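DNA ligase (Aquifex aeolicus, PDB 3QWU) probably joins nucleic acid ends as an ATP-dependent ligase, and binds adenosine and calcium. Local coordinates at residues A235-I240 with Y278-R283; N243-L248 with H300-T305; E294-E299 with H361-G366; A318-L323 with V332-L337. One frame throughout, in Å; residues are numbered along the deposited sequence.

Contact 1: residues A235-I240 with Y278-R283. With CA (calcium ion), chain D.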
loop_
_atom_site.group_PDB
_atom_site.type_symbol
_atom_site.label_atom_id
_atom_site.label_comp_id
_atom_site.label_asym_id
_atom_site.label_seq_id
_atom_site.Cartn_x
_atom_site.Cartn_y
_atom_site.Cartn_z
ATOM N N ALA A 235 2.286 2.068 -18.990
ATOM C CA ALA A 235 1.633 3.129 -18.244
ATOM C C ALA A 235 1.483 2.747 -16.802
ATOM O O ALA A 235 1.556 3.587 -15.938
ATOM C CB ALA A 235 0.283 3.442 -18.839
ATOM N N ASN A 236 1.186 1.495 -16.524
ATOM C CA ASN A 236 1.099 1.043 -15.156
ATOM C C ASN A 236 2.420 1.236 -14.418
ATOM O O ASN A 236 2.447 1.823 -13.350
ATOM C CB ASN A 236 0.664 -0.448 -15.089
ATOM C CG ASN A 236 -0.808 -0.629 -15.341
ATOM O OD1 ASN A 236 -1.634 0.095 -14.759
ATOM N ND2 ASN A 236 -1.171 -1.621 -16.148
ATOM N N LEU A 237 3.518 0.809 -15.042
ATOM C CA LEU A 237 4.831 1.062 -14.494
ATOM C C LEU A 237 5.093 2.576 -14.200
ATOM O O LEU A 237 5.489 2.940 -13.105
ATOM C CB LEU A 237 5.895 0.495 -15.416
ATOM C CG LEU A 237 5.965 -1.017 -15.413
ATOM C CD1 LEU A 237 6.802 -1.497 -16.604
ATOM C CD2 LEU A 237 6.488 -1.526 -14.076
ATOM N N MET A 238 4.860 3.421 -15.198
ATOM C CA MET A 238 5.119 4.845 -15.114
ATOM C C MET A 238 4.262 5.464 -13.983
ATOM O O MET A 238 4.701 6.372 -13.314
ATOM C CB MET A 238 4.734 5.538 -16.426
ATOM C CG MET A 238 5.792 5.939 -17.377
ATOM S SD MET A 238 7.393 6.606 -16.744
ATOM C CE MET A 238 8.306 5.028 -16.634
ATOM N N ASP A 239 3.036 4.997 -13.808
ATOM C CA ASP A 239 2.250 5.486 -12.673
ATOM C C ASP A 239 2.951 5.189 -11.373
ATOM O O ASP A 239 3.002 6.074 -10.521
ATOM C CB ASP A 239 0.839 4.935 -12.612
ATOM C CG ASP A 239 -0.049 5.524 -13.685
ATOM O OD1 ASP A 239 0.299 6.565 -14.280
ATOM O OD2 ASP A 239 -1.098 4.929 -13.928
ATOM N N ILE A 240 3.522 3.987 -11.221
ATOM C CA ILE A 240 4.133 3.668 -9.952
ATOM C C ILE A 240 5.289 4.630 -9.750
ATOM O O ILE A 240 5.374 5.291 -8.732
ATOM C CB ILE A 240 4.551 2.196 -9.864
ATOM C CG1 ILE A 240 3.330 1.320 -9.996
ATOM C CG2 ILE A 240 5.207 1.951 -8.542
ATOM C CD1 ILE A 240 3.601 -0.149 -9.934
ATOM N N TYR A 278 10.273 -7.823 -14.214
ATOM C CA TYR A 278 10.814 -7.859 -12.879
ATOM C C TYR A 278 11.646 -6.617 -12.596
ATOM O O TYR A 278 11.335 -5.825 -11.681
ATOM C CB TYR A 278 11.655 -9.106 -12.693
ATOM C CG TYR A 278 10.877 -10.378 -12.684
ATOM C CD1 TYR A 278 9.859 -10.593 -11.771
ATOM C CD2 TYR A 278 11.148 -11.377 -13.589
ATOM C CE1 TYR A 278 9.129 -11.800 -11.755
ATOM C CE2 TYR A 278 10.417 -12.591 -13.592
ATOM C CZ TYR A 278 9.428 -12.793 -12.663
ATOM O OH TYR A 278 8.720 -13.958 -12.676
ATOM N N GLU A 279 12.701 -6.425 -13.390
ATOM C CA GLU A 279 13.580 -5.295 -13.178
ATOM C C GLU A 279 12.810 -3.997 -13.326
ATOM O O GLU A 279 12.975 -3.068 -12.542
ATOM C CB GLU A 279 14.799 -5.315 -14.130
ATOM C CG GLU A 279 15.946 -4.373 -13.653
ATOM C CD GLU A 279 16.990 -4.029 -14.720
ATOM O OE1 GLU A 279 17.464 -4.953 -15.431
ATOM O OE2 GLU A 279 17.353 -2.826 -14.821
ATOM N N GLU A 280 11.954 -3.931 -14.328
ATOM C CA GLU A 280 11.190 -2.720 -14.536
ATOM C C GLU A 280 10.285 -2.409 -13.345
ATOM O O GLU A 280 10.265 -1.256 -12.865
ATOM C CB GLU A 280 10.446 -2.784 -15.870
ATOM C CG GLU A 280 11.379 -2.577 -17.085
ATOM C CD GLU A 280 10.887 -3.273 -18.397
ATOM O OE1 GLU A 280 9.657 -3.376 -18.566
ATOM O OE2 GLU A 280 11.736 -3.710 -19.268
ATOM N N LEU A 281 9.590 -3.407 -12.793
ATOM C CA LEU A 281 8.767 -3.108 -11.608
ATOM C C LEU A 281 9.633 -2.560 -10.409
ATOM O O LEU A 281 9.245 -1.615 -9.755
ATOM C CB LEU A 281 7.828 -4.282 -11.228
ATOM C CG LEU A 281 7.041 -4.044 -9.907
ATOM C CD1 LEU A 281 6.118 -2.811 -9.948
ATOM C CD2 LEU A 281 6.271 -5.304 -9.460
ATOM N N GLY A 282 10.805 -3.153 -10.172
ATOM C CA GLY A 282 11.769 -2.716 -9.182
ATOM C C GLY A 282 12.226 -1.280 -9.404
ATOM O O GLY A 282 12.281 -0.460 -8.478
ATOM N N ARG A 283 12.557 -0.964 -10.652
ATOM C CA ARG A 283 12.949 0.405 -11.020
ATOM C C ARG A 283 11.861 1.374 -10.845
ATOM O O ARG A 283 12.086 2.474 -10.465
ATOM C CB ARG A 283 13.431 0.459 -12.472
ATOM C CG ARG A 283 14.825 -0.089 -12.594
ATOM C CD ARG A 283 15.364 0.074 -13.995
ATOM N NE ARG A 283 16.773 -0.306 -14.010
ATOM C CZ ARG A 283 17.774 0.445 -13.547
ATOM N NH1 ARG A 283 17.563 1.674 -13.023
ATOM N NH2 ARG A 283 19.015 -0.047 -13.602
HETATM CA CA CA D . 0.213 7.266 -16.720
HETATM O O HOH W 1 -1.487 5.898 -16.204
HETATM O O HOH W 2 -1.389 8.412 -15.441
#

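Contact 2: residues N243-L248 with H300-T305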
loop_
_atom_site.group_PDB
_atom_site.type_symbol
_atom_site.label_atom_id
_atom_site.label_comp_id
_atom_site.label_asym_id
_atom_site.label_seq_id
_atom_site.Cartn_x
_atom_site.Cartn_y
_atom_site.Cartn_z
ATOM N N ASN A 243 4.523 8.384 -9.134
ATOM C CA ASN A 243 3.825 8.609 -7.868
ATOM C C ASN A 243 4.664 8.374 -6.614
ATOM O O ASN A 243 4.125 8.302 -5.506
ATOM C CB ASN A 243 2.597 7.728 -7.809
ATOM C CG ASN A 243 1.392 8.473 -8.216
ATOM O OD1 ASN A 243 0.639 8.971 -7.343
ATOM N ND2 ASN A 243 1.215 8.657 -9.548
ATOM N N ALA A 244 5.971 8.200 -6.788
ATOM C CA ALA A 244 6.858 7.969 -5.641
ATOM C C ALA A 244 6.721 9.073 -4.578
ATOM O O ALA A 244 6.592 8.772 -3.420
ATOM C CB ALA A 244 8.305 7.867 -6.093
ATOM N N LYS A 245 6.786 10.343 -4.985
ATOM C CA LYS A 245 6.811 11.473 -4.042
ATOM C C LYS A 245 5.506 11.565 -3.256
ATOM O O LYS A 245 5.418 12.191 -2.191
ATOM C CB LYS A 245 7.103 12.766 -4.791
ATOM C CG LYS A 245 8.546 12.811 -5.275
ATOM C CD LYS A 245 8.829 13.948 -6.230
ATOM C CE LYS A 245 10.307 14.090 -6.600
ATOM N NZ LYS A 245 10.525 15.342 -7.372
ATOM N N ASN A 246 4.545 10.803 -3.765
ATOM C CA ASN A 246 3.145 10.867 -3.439
ATOM C C ASN A 246 2.758 9.736 -2.567
ATOM O O ASN A 246 1.592 9.577 -2.277
ATOM C CB ASN A 246 2.378 10.685 -4.770
ATOM C CG ASN A 246 1.242 11.608 -4.903
ATOM O OD1 ASN A 246 1.032 12.159 -6.000
ATOM N ND2 ASN A 246 0.507 11.845 -3.788
ATOM N N MET A 247 3.733 8.920 -2.171
ATOM C CA MET A 247 3.457 7.616 -1.536
ATOM C C MET A 247 2.779 7.635 -0.184
ATOM O O MET A 247 2.302 6.599 0.234
ATOM C CB MET A 247 4.724 6.778 -1.383
ATOM C CG MET A 247 4.869 5.735 -2.419
ATOM S SD MET A 247 6.366 4.772 -2.170
ATOM C CE MET A 247 6.622 4.307 -3.912
ATOM N N LEU A 248 2.785 8.752 0.532
ATOM C CA LEU A 248 2.192 8.740 1.865
ATOM C C LEU A 248 0.680 8.946 1.718
ATOM O O LEU A 248 -0.097 8.487 2.541
ATOM C CB LEU A 248 2.871 9.766 2.786
ATOM C CG LEU A 248 4.389 9.559 3.028
ATOM C CD1 LEU A 248 4.962 10.624 3.951
ATOM C CD2 LEU A 248 4.701 8.171 3.589
ATOM N N HIS A 300 16.436 20.161 -0.043
ATOM C CA HIS A 300 15.936 20.154 1.350
ATOM C C HIS A 300 14.392 20.137 1.445
ATOM O O HIS A 300 13.807 20.355 2.512
ATOM C CB HIS A 300 16.545 21.345 2.093
ATOM C CG HIS A 300 17.986 21.596 1.747
ATOM N ND1 HIS A 300 18.979 20.655 1.949
ATOM C CD2 HIS A 300 18.605 22.680 1.211
ATOM C CE1 HIS A 300 20.144 21.151 1.567
ATOM N NE2 HIS A 300 19.949 22.383 1.130
ATOM N N LYS A 301 13.762 19.836 0.307
ATOM C CA LYS A 301 12.318 19.727 0.150
ATOM C C LYS A 301 12.032 18.658 -0.912
ATOM O O LYS A 301 12.786 18.508 -1.910
ATOM C CB LYS A 301 11.700 21.026 -0.420
ATOM C CG LYS A 301 11.794 22.259 0.406
ATOM C CD LYS A 301 10.717 22.340 1.519
ATOM C CE LYS A 301 10.673 23.725 2.194
ATOM N NZ LYS A 301 9.287 23.983 2.730
ATOM N N VAL A 302 10.917 17.955 -0.752
ATOM C CA VAL A 302 10.463 17.049 -1.804
ATOM C C VAL A 302 9.216 17.655 -2.471
ATOM O O VAL A 302 8.192 17.878 -1.830
ATOM C CB VAL A 302 10.155 15.657 -1.266
ATOM C CG1 VAL A 302 9.503 14.792 -2.389
ATOM C CG2 VAL A 302 11.391 15.037 -0.724
ATOM N N TYR A 303 9.322 17.923 -3.762
ATOM C CA TYR A 303 8.284 18.650 -4.457
ATOM C C TYR A 303 8.275 18.328 -5.969
ATOM O O TYR A 303 9.301 17.882 -6.516
ATOM C CB TYR A 303 8.496 20.166 -4.217
ATOM C CG TYR A 303 9.761 20.740 -4.825
ATOM C CD1 TYR A 303 10.916 20.871 -4.078
ATOM C CD2 TYR A 303 9.791 21.189 -6.150
ATOM C CE1 TYR A 303 12.087 21.398 -4.629
ATOM C CE2 TYR A 303 10.967 21.723 -6.702
ATOM C CZ TYR A 303 12.093 21.813 -5.925
ATOM O OH TYR A 303 13.243 22.348 -6.432
ATOM N N LYS A 304 7.129 18.550 -6.615
ATOM C CA LYS A 304 7.002 18.490 -8.091
ATOM C C LYS A 304 6.775 19.886 -8.628
ATOM O O LYS A 304 6.003 20.614 -8.059
ATOM C CB LYS A 304 5.813 17.634 -8.521
ATOM C CG LYS A 304 5.903 16.165 -8.175
ATOM C CD LYS A 304 5.038 15.311 -9.132
ATOM C CE LYS A 304 4.469 14.059 -8.494
ATOM N NZ LYS A 304 3.884 13.251 -9.523
ATOM N N THR A 305 7.430 20.265 -9.712
ATOM C CA THR A 305 7.211 21.595 -10.289
ATOM C C THR A 305 6.251 21.455 -11.458
ATOM O O THR A 305 6.367 20.531 -12.226
ATOM C CB THR A 305 8.568 22.305 -10.725
ATOM O OG1 THR A 305 9.346 22.651 -9.552
ATOM C CG2 THR A 305 8.313 23.601 -11.529
#

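Contact 3: residues E294-E299 with H361-G366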
loop_
_atom_site.group_PDB
_atom_site.type_symbol
_atom_site.label_atom_id
_atom_site.label_comp_id
_atom_site.label_asym_id
_atom_site.label_seq_id
_atom_site.Cartn_x
_atom_site.Cartn_y
_atom_site.Cartn_z
ATOM N N GLU A 294 17.404 12.082 -3.648
ATOM C CA GLU A 294 18.383 13.041 -4.250
ATOM C C GLU A 294 17.832 14.485 -4.188
ATOM O O GLU A 294 18.594 15.395 -3.879
ATOM C CB GLU A 294 18.754 12.691 -5.701
ATOM C CG GLU A 294 19.785 11.512 -5.826
ATOM C CD GLU A 294 19.738 10.840 -7.205
ATOM O OE1 GLU A 294 18.796 11.095 -7.958
ATOM O OE2 GLU A 294 20.638 10.059 -7.544
ATOM N N GLN A 295 16.541 14.677 -4.486
ATOM C CA GLN A 295 15.986 16.012 -4.503
ATOM C C GLN A 295 15.977 16.583 -3.066
ATOM O O GLN A 295 16.363 17.752 -2.857
ATOM C CB GLN A 295 14.604 16.036 -5.122
ATOM C CG GLN A 295 13.995 17.425 -5.303
ATOM C CD GLN A 295 12.488 17.427 -5.652
ATOM O OE1 GLN A 295 11.648 16.788 -4.976
ATOM N NE2 GLN A 295 12.141 18.180 -6.693
ATOM N N PHE A 296 15.607 15.745 -2.100
ATOM C CA PHE A 296 15.669 16.121 -0.701
ATOM C C PHE A 296 17.063 16.525 -0.248
ATOM O O PHE A 296 17.210 17.514 0.484
ATOM C CB PHE A 296 15.191 15.008 0.237
ATOM C CG PHE A 296 15.237 15.413 1.672
ATOM C CD1 PHE A 296 16.217 14.937 2.518
ATOM C CD2 PHE A 296 14.364 16.386 2.152
ATOM C CE1 PHE A 296 16.289 15.364 3.847
ATOM C CE2 PHE A 296 14.433 16.815 3.457
ATOM C CZ PHE A 296 15.392 16.292 4.322
ATOM N N GLU A 297 18.082 15.756 -0.639
ATOM C CA GLU A 297 19.456 16.105 -0.271
ATOM C C GLU A 297 19.928 17.401 -0.912
ATOM O O GLU A 297 20.653 18.166 -0.296
ATOM C CB GLU A 297 20.444 14.982 -0.609
ATOM C CG GLU A 297 20.300 13.782 0.257
ATOM C CD GLU A 297 20.722 14.020 1.700
ATOM O OE1 GLU A 297 21.921 14.321 1.949
ATOM O OE2 GLU A 297 19.864 13.877 2.594
ATOM N N LYS A 298 19.529 17.645 -2.149
ATOM C CA LYS A 298 19.904 18.877 -2.853
ATOM C C LYS A 298 19.137 20.098 -2.340
ATOM O O LYS A 298 19.733 21.054 -1.921
ATOM C CB LYS A 298 19.692 18.727 -4.371
ATOM C CG LYS A 298 20.611 19.605 -5.251
ATOM C CD LYS A 298 22.040 19.012 -5.365
ATOM C CE LYS A 298 23.051 19.603 -4.347
ATOM N NZ LYS A 298 23.955 18.547 -3.733
ATOM N N GLU A 299 17.819 20.045 -2.365
ATOM C CA GLU A 299 16.993 21.235 -2.164
ATOM C C GLU A 299 16.287 21.224 -0.838
ATOM O O GLU A 299 15.536 22.152 -0.571
ATOM C CB GLU A 299 15.885 21.363 -3.203
ATOM C CG GLU A 299 16.091 20.656 -4.515
ATOM C CD GLU A 299 16.613 21.529 -5.616
ATOM O OE1 GLU A 299 17.089 22.653 -5.332
ATOM O OE2 GLU A 299 16.543 21.057 -6.777
ATOM N N HIS A 361 13.638 12.676 8.557
ATOM C CA HIS A 361 13.704 11.956 9.827
ATOM C C HIS A 361 14.561 10.693 9.686
ATOM O O HIS A 361 15.410 10.422 10.505
ATOM C CB HIS A 361 12.287 11.634 10.343
ATOM C CG HIS A 361 12.272 10.888 11.649
ATOM N ND1 HIS A 361 12.624 11.470 12.848
ATOM C CD2 HIS A 361 11.982 9.592 11.933
ATOM C CE1 HIS A 361 12.538 10.570 13.817
ATOM N NE2 HIS A 361 12.141 9.422 13.286
ATOM N N LEU A 362 14.351 9.950 8.602
ATOM C CA LEU A 362 15.115 8.760 8.328
ATOM C C LEU A 362 16.561 9.040 7.930
ATOM O O LEU A 362 17.467 8.382 8.454
ATOM C CB LEU A 362 14.465 7.971 7.222
ATOM C CG LEU A 362 13.012 7.611 7.413
ATOM C CD1 LEU A 362 12.578 6.793 6.213
ATOM C CD2 LEU A 362 12.845 6.867 8.721
ATOM N N LEU A 363 16.783 10.008 7.032
ATOM C CA LEU A 363 18.146 10.366 6.569
ATOM C C LEU A 363 19.086 10.910 7.648
ATOM O O LEU A 363 20.286 10.749 7.552
ATOM C CB LEU A 363 18.100 11.374 5.404
ATOM C CG LEU A 363 17.627 10.758 4.093
ATOM C CD1 LEU A 363 17.492 11.856 3.130
ATOM C CD2 LEU A 363 18.599 9.714 3.581
ATOM N N SER A 364 18.559 11.522 8.689
ATOM C CA SER A 364 19.396 11.939 9.802
ATOM C C SER A 364 19.435 10.875 10.892
ATOM O O SER A 364 19.829 11.157 12.023
ATOM C CB SER A 364 18.889 13.252 10.359
ATOM O OG SER A 364 17.504 13.162 10.563
ATOM N N GLY A 365 19.074 9.634 10.554
ATOM C CA GLY A 365 19.225 8.517 11.517
ATOM C C GLY A 365 18.095 8.343 12.520
ATOM O O GLY A 365 18.288 7.784 13.599
ATOM N N GLY A 366 16.917 8.814 12.168
ATOM C CA GLY A 366 15.732 8.592 12.980
ATOM C C GLY A 366 15.219 7.159 13.162
ATOM O O GLY A 366 15.498 6.262 12.376
#

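Contact 4: residues A318-L323 with V332-L337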
loop_
_atom_site.group_PDB
_atom_site.type_symbol
_atom_site.label_atom_id
_atom_site.label_comp_id
_atom_site.label_asym_id
_atom_site.label_seq_id
_atom_site.Cartn_x
_atom_site.Cartn_y
_atom_site.Cartn_z
ATOM N N ALA A 318 -6.475 32.405 -9.502
ATOM C CA ALA A 318 -7.609 31.548 -9.145
ATOM C C ALA A 318 -7.211 30.069 -9.153
ATOM O O ALA A 318 -7.684 29.282 -8.294
ATOM C CB ALA A 318 -8.792 31.789 -10.072
ATOM N N LEU A 319 -6.335 29.679 -10.088
ATOM C CA LEU A 319 -5.878 28.293 -10.114
ATOM C C LEU A 319 -5.059 27.934 -8.862
ATOM O O LEU A 319 -5.321 26.901 -8.275
ATOM C CB LEU A 319 -5.093 27.941 -11.382
ATOM C CG LEU A 319 -4.523 26.515 -11.227
ATOM C CD1 LEU A 319 -5.614 25.465 -11.559
ATOM C CD2 LEU A 319 -3.293 26.310 -12.037
ATOM N N LEU A 320 -4.067 28.749 -8.490
ATOM C CA LEU A 320 -3.330 28.562 -7.215
ATOM C C LEU A 320 -4.262 28.393 -6.047
ATOM O O LEU A 320 -4.068 27.497 -5.217
ATOM C CB LEU A 320 -2.402 29.743 -6.873
ATOM C CG LEU A 320 -1.191 29.911 -7.799
ATOM C CD1 LEU A 320 -0.457 31.183 -7.487
ATOM C CD2 LEU A 320 -0.231 28.726 -7.760
ATOM N N GLU A 321 -5.256 29.275 -5.959
ATOM C CA GLU A 321 -6.183 29.240 -4.821
ATOM C C GLU A 321 -7.037 27.955 -4.874
ATOM O O GLU A 321 -7.283 27.315 -3.833
ATOM C CB GLU A 321 -7.016 30.537 -4.739
ATOM C CG GLU A 321 -6.125 31.790 -4.407
ATOM C CD GLU A 321 -6.883 33.128 -4.258
ATOM O OE1 GLU A 321 -8.022 33.272 -4.771
ATOM O OE2 GLU A 321 -6.311 34.060 -3.637
ATOM N N LEU A 322 -7.442 27.532 -6.072
ATOM C CA LEU A 322 -8.123 26.234 -6.167
ATOM C C LEU A 322 -7.239 25.074 -5.641
ATOM O O LEU A 322 -7.675 24.266 -4.813
ATOM C CB LEU A 322 -8.622 25.940 -7.585
ATOM C CG LEU A 322 -9.363 24.597 -7.633
ATOM C CD1 LEU A 322 -10.532 24.631 -6.597
ATOM C CD2 LEU A 322 -9.818 24.180 -9.049
ATOM N N LEU A 323 -6.001 25.008 -6.087
ATOM C CA LEU A 323 -5.153 23.892 -5.722
ATOM C C LEU A 323 -4.807 23.845 -4.208
ATOM O O LEU A 323 -4.702 22.781 -3.641
ATOM C CB LEU A 323 -3.910 23.846 -6.619
ATOM C CG LEU A 323 -4.020 22.947 -7.873
ATOM C CD1 LEU A 323 -5.300 23.106 -8.578
ATOM C CD2 LEU A 323 -2.879 23.218 -8.844
ATOM N N VAL A 332 1.010 24.253 -1.917
ATOM C CA VAL A 332 1.114 24.943 -3.218
ATOM C C VAL A 332 1.876 26.246 -3.033
ATOM O O VAL A 332 1.568 27.059 -2.138
ATOM C CB VAL A 332 -0.260 25.145 -3.851
ATOM C CG1 VAL A 332 -0.135 25.809 -5.238
ATOM C CG2 VAL A 332 -0.979 23.798 -3.946
ATOM N N LYS A 333 2.943 26.382 -3.801
ATOM C CA LYS A 333 3.929 27.438 -3.607
ATOM C C LYS A 333 4.340 28.006 -4.963
ATOM O O LYS A 333 5.020 27.326 -5.729
ATOM C CB LYS A 333 5.165 26.893 -2.886
ATOM C CG LYS A 333 6.330 27.897 -2.708
ATOM C CD LYS A 333 6.232 28.683 -1.377
ATOM C CE LYS A 333 7.235 29.879 -1.263
ATOM N NZ LYS A 333 6.566 31.135 -0.737
ATOM N N GLU A 334 3.924 29.243 -5.240
ATOM C CA GLU A 334 4.187 29.902 -6.506
ATOM C C GLU A 334 5.670 30.140 -6.667
ATOM O O GLU A 334 6.295 30.583 -5.736
ATOM C CB GLU A 334 3.452 31.269 -6.530
ATOM C CG GLU A 334 3.678 32.101 -7.810
ATOM C CD GLU A 334 3.038 33.492 -7.762
ATOM O OE1 GLU A 334 1.830 33.590 -7.454
ATOM O OE2 GLU A 334 3.740 34.488 -8.065
ATOM N N ARG A 335 6.230 29.885 -7.841
ATOM C CA ARG A 335 7.603 30.342 -8.142
ATOM C C ARG A 335 7.580 31.568 -9.039
ATOM O O ARG A 335 8.135 32.593 -8.684
ATOM C CB ARG A 335 8.439 29.269 -8.820
ATOM C CG ARG A 335 8.398 27.911 -8.168
ATOM C CD ARG A 335 8.948 26.835 -9.122
ATOM N NE ARG A 335 10.385 26.932 -9.345
ATOM C CZ ARG A 335 11.325 26.375 -8.577
ATOM N NH1 ARG A 335 11.021 25.652 -7.488
ATOM N NH2 ARG A 335 12.599 26.558 -8.904
ATOM N N ARG A 336 6.917 31.465 -10.187
ATOM C CA ARG A 336 6.911 32.528 -11.217
ATOM C C ARG A 336 5.493 32.822 -11.753
ATOM O O ARG A 336 4.743 31.890 -12.082
ATOM C CB ARG A 336 7.788 32.117 -12.417
ATOM C CG ARG A 336 9.220 32.593 -12.402
ATOM C CD ARG A 336 9.980 32.196 -13.693
ATOM N NE ARG A 336 9.458 32.896 -14.874
ATOM C CZ ARG A 336 8.965 32.316 -15.982
ATOM N NH1 ARG A 336 8.921 30.987 -16.127
ATOM N NH2 ARG A 336 8.529 33.094 -16.979
ATOM N N LEU A 337 5.138 34.107 -11.822
ATOM C CA LEU A 337 3.960 34.579 -12.542
ATOM C C LEU A 337 4.351 35.825 -13.329
ATOM O O LEU A 337 4.450 36.919 -12.792
ATOM C CB LEU A 337 2.794 34.855 -11.592
ATOM C CG LEU A 337 1.409 35.128 -12.222
ATOM C CD1 LEU A 337 0.946 34.091 -13.305
ATOM C CD2 LEU A 337 0.365 35.231 -11.122
#

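Contact 1: residues A235-I240 with Y278-R283
D239 OD1 binds the calcium ion at 2.5 Å, on the side of the helix turned away from E280 and L281, while L237 and I240 of the same helix pack against that pair. Two waters, D82 and E143 are the other ligands modelled. The contact is mostly apolar, with no hydrogen bond across it. L237 touches with both of its methyls. CD1 of L237 lies 3.9 Å from E280 CB and also meets the carboxylate atom OE1. CD2 of L237 rests on the backbone of the facing helix, 3.7 Å from L281 CA. L237 CG stands anti to the carbonyl carbon (chi1 -72°), and this carries the branch over the turn at E280 and L281. A turn further on, I240 CD1 meets L281 CD1 at 3.7 Å. Replacing L237 by an alanine is likely to open a gap over L281 CA and uncover the aliphatic part of E280.

On the side of the second helix that meets the other subunit, R283 NE donates to E279 OE2 at 2.7 Å. E279 OE2 lies in the guanidinium plane and takes the hydrogen on its anti lone pair. R283 also pairs with D287 through NH1. Its group therefore has bonds at two nitrogens.

The two segments run in nearly the same direction, at 29°, with axes 9.5 Å apart. Helix 276-299 lies between helix 233-242 and the second subunit. R283 makes a cation-pi contact with Y278 of that subunit. Within the chain, L237 touches L277 and I240 touches F285 of helix 276-299.

Contact 2: residues N243-L248 with H300-T305
K245 lies across V302 and ends at the backbone of Y303. Its extended chain lays the methylenes on V302 and carries NZ to Y303 O. K245 CG sits 3.6 Å from V302 CG1, and the two side chains cross obliquely. V302 CG1 is anti to its own backbone N (chi1 173°), which puts that methyl against K245 CB, CG and CD. Further out, K245 CD passes K304 CG at 4.2 Å. The two lysines run in largely opposed senses, and K245 NZ ends 7.3 Å from K304 NZ.

K245 NZ gives a hydrogen bond of 2.9 Å to Y303 O. The ammonium sits 38° out of the carbonyl plane, so it comes from above the group and not along a lone pair. The C=O...N angle is 141°. The same NZ has a weak hydrogen bond to Q295 OE1, which also accepts from Y303 N. Both backbone polar atoms of Y303 are thus met by side chains. A methionine in place of K245 would probably leave Y303 O without its ammonium partner and loosen the link between the loop and the strand.

K304 sends its own ammonium the other way, to a salt bridge with E142 and a hydrogen bond to T242 O.

Around this pair, V302 and K304 bond through the backbone to F352 and K350 of the adjacent strand 343-352. The contact fastens the loop after helix 233-242 to the start of strand 303-310, an outer strand of an antiparallel sheet in the Pab1020-type C-terminal region of the ligase, consistent with the OB-clan assignment of this region.

Contact 3: residues E294-E299 with H361-G366
A Schellman motif ends helix 353-363, and L363, in its last turn, is the residue that meets F296 and E297. G366 N bonds to H361 O at 2.8 Å and G365 N bonds to L362 O at 2.9 Å. G365 has a positive phi of 84°, as the C-prime position of the motif requires. A side chain on G366 would run into H361 O. G366 CA lies over one face of the H361 ring, toward its rim.

One methyl does most of the touching. L363 CD1 sits 3.4 Å from F296 CD1 and 3.2 Å from E297 OE2. The L363 and F296 side chains pass alongside each other, pointing opposite ways, and the methyl meets the ring obliquely. F296 CG is anti to the backbone N (chi1 -179°), which swings the ring out toward the leucine. E297 reaches the same methyl by a bend at chi2 (-69°). The bend brings the carboxylate across L363. The contact lies at the surface, and the area buried is small.

The contact joins the last turns of helix 276-299 and helix 353-363. F296 also touches V302 in the loop that follows its helix. The second subunit lies close by: L363 packs on L264 of that subunit, E297 packs on its Y267, and G365 O accepts a hydrogen bond from its Q70.

Contact 4: residues A318-L323 with V332-L337
L320 meets two side chains of the strand, one with each methyl. L320 CG is anti to the carbonyl carbon (chi1 -68°), and from there the two methyls spread apart. CD2 of L320 packs on V332 CG1 at 3.9 Å. CD1 of L320 lies 3.3 Å from E334 OE1 and 4.0 Å from E334 CB.

E334 takes CG anti to its backbone N (chi1 178°) and stays extended beyond it. It crosses L320 at about a right angle. E334 OE1 and CB both touch the methyl, and E334 itself is exposed.

V332 faces the helix with both methyls. V332 CG1 is anti to the backbone N and goes to L320. V332 CG2 goes to L323, 3.8 Å from L323 C and 4.0 Å from L323 CB. V332 thus fits against both the side chain and the backbone of the last residue of the segment.

Helix 313-325 and strand 330-340 are consecutive, and their segments run nearly antiparallel, at 155°. F348 of the central strand 343-352 touches L320, L323 and V332, so the helix packs on the sheet over F348. A classic beta bulge puts R335 and R336 both opposite E347. Beyond it L337 touches A316 and I317 of the helix.

Overall arrangement
Contact 1 supplies one calcium ligand, D239. Contacts 1 and 2 adjoin in sequence and their segments alternate; their centres are about 17 Å apart. The K304 side chain of contact 2 lies about 10 Å from the calcium. Contacts 1 and 3 both use helix 276-299 and both touch the second subunit, with centres about 24 Å apart. Contacts 2 and 3 are neighbours, about 12 Å between centres, and Q295 of contact 3 bonds to residues of contact 2. Contact 4 lies about 17 Å from contact 2 between centres. The two reach the same sheet, where R335 packs on Y303 and T305. Contacts 3 and 4 are distant from the annotated sites.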